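Local coordinates for protein WipB (Legionella pneumophila, PDB 5NNY) that is a translocated effector Ser/Thr phosphatase that targets the host lysosomal nutrient-sensing machinery, here represented by its phosphatase domain, at residues Val226-Ser229 / Asp235-Lys238. Residues are numbered along the deposited sequence; the frame is centred on the assembly and turned at random.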
# COMPACT_ATOMS: atom_id res chain seq x y z
N VAL A 226 21.03 1.18 11.74
CA VAL A 226 21.88 1.53 10.61
C VAL A 226 22.38 2.95 10.85
O VAL A 226 21.73 3.74 11.55
CB VAL A 226 21.14 1.40 9.26
CG1 VAL A 226 20.82 -0.06 8.97
CG2 VAL A 226 19.87 2.25 9.26
N PRO A 227 23.53 3.30 10.28
CA PRO A 227 24.05 4.66 10.46
C PRO A 227 23.17 5.69 9.78
O PRO A 227 22.74 5.51 8.64
CB PRO A 227 25.44 4.60 9.82
CG PRO A 227 25.77 3.16 9.73
CD PRO A 227 24.47 2.46 9.52
N TYR A 228 22.90 6.78 10.49
CA TYR A 228 22.20 7.93 9.93
C TYR A 228 23.24 8.95 9.49
O TYR A 228 24.08 9.37 10.29
CB TYR A 228 21.25 8.57 10.94
CG TYR A 228 20.59 9.83 10.41
CD1 TYR A 228 19.48 9.74 9.57
CD2 TYR A 228 21.09 11.10 10.72
CE1 TYR A 228 18.87 10.88 9.07
CE2 TYR A 228 20.48 12.25 10.22
CZ TYR A 228 19.38 12.13 9.39
OH TYR A 228 18.77 13.26 8.87
N SER A 229 23.18 9.36 8.22
CA SER A 229 24.05 10.41 7.71
C SER A 229 23.23 11.38 6.89
O SER A 229 22.46 10.97 6.02
CB SER A 229 25.20 9.85 6.87
OG SER A 229 25.94 10.89 6.25
N ASP A 235 24.12 11.39 0.68
CA ASP A 235 24.28 10.65 1.93
C ASP A 235 22.93 10.28 2.54
O ASP A 235 22.76 9.19 3.08
CB ASP A 235 25.11 11.45 2.93
CG ASP A 235 26.50 10.88 3.11
OD1 ASP A 235 26.87 9.98 2.33
OD2 ASP A 235 27.22 11.32 4.04
N LEU A 236 21.97 11.20 2.48
CA LEU A 236 20.64 10.90 3.01
C LEU A 236 19.99 9.77 2.23
O LEU A 236 19.36 8.88 2.81
CB LEU A 236 19.77 12.15 2.97
CG LEU A 236 18.44 12.03 3.73
CD1 LEU A 236 18.66 11.89 5.23
CD2 LEU A 236 17.52 13.21 3.42
N ALA A 237 20.16 9.78 0.91
CA ALA A 237 19.65 8.70 0.08
C ALA A 237 20.29 7.38 0.47
O ALA A 237 19.62 6.34 0.51
CB ALA A 237 19.93 9.01 -1.39
N LYS A 238 21.59 7.39 0.79
CA LYS A 238 22.24 6.17 1.23
C LYS A 238 21.66 5.69 2.55
O LYS A 238 21.46 4.48 2.76
CB LYS A 238 23.75 6.41 1.36
CG LYS A 238 24.43 5.50 2.36
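Ser229 and Asp235 meet through their side chains: the hydroxyl of Ser229 donates a hydrogen bond from OG to OD2 of Asp235, at 2.6 Å. The bond is short, yet OG approaches from above the carboxylate, 56° out of its plane. With OG anti to the backbone N (chi1 173°), the hydroxyl extends to the aspartate, and the CA atoms of Ser229 and Asp235 are 5.8 Å apart.

The backbone of Ser229 adds a second link. Its carbonyl O faces the CA-H of Leu236, with O to CA at 3.5 Å and an angle of 138° at the hydrogen, which fits a weak CH···O contact. The same oxygen is hydrogen-bonded to OG1 of Thr239, a hydroxyl that also bonds to the carbonyl O of Asp235. Ser229 O and Asp235 O, both acceptors, lie 3.4 Å apart, and the single proton of Thr239 OG1 is probably shared or alternates between them.

Leu236 supplies the apolar part. Its CD1 methyl approaches the hydroxyl end of the Tyr228 ring obliquely, 4.0 Å from CE1 and 3.9 Å from OH. That hydroxyl has its polar partner in OE2 of Glu230, while the methyl makes an apolar touch with the ring end. Leu236 also touches Leu214 of helix 214-224 and Ile204 of strand 203-208.

The backbone N of Asp235, in the first turn, bonds to OG of Ser232, the residue just before helix 233-253. Together these contacts fold the loop joining two consecutive helices, 214-224 and 233-253, back against the start of the second, beside the mixed sheet of the calcineurin-like phosphoesterase fold.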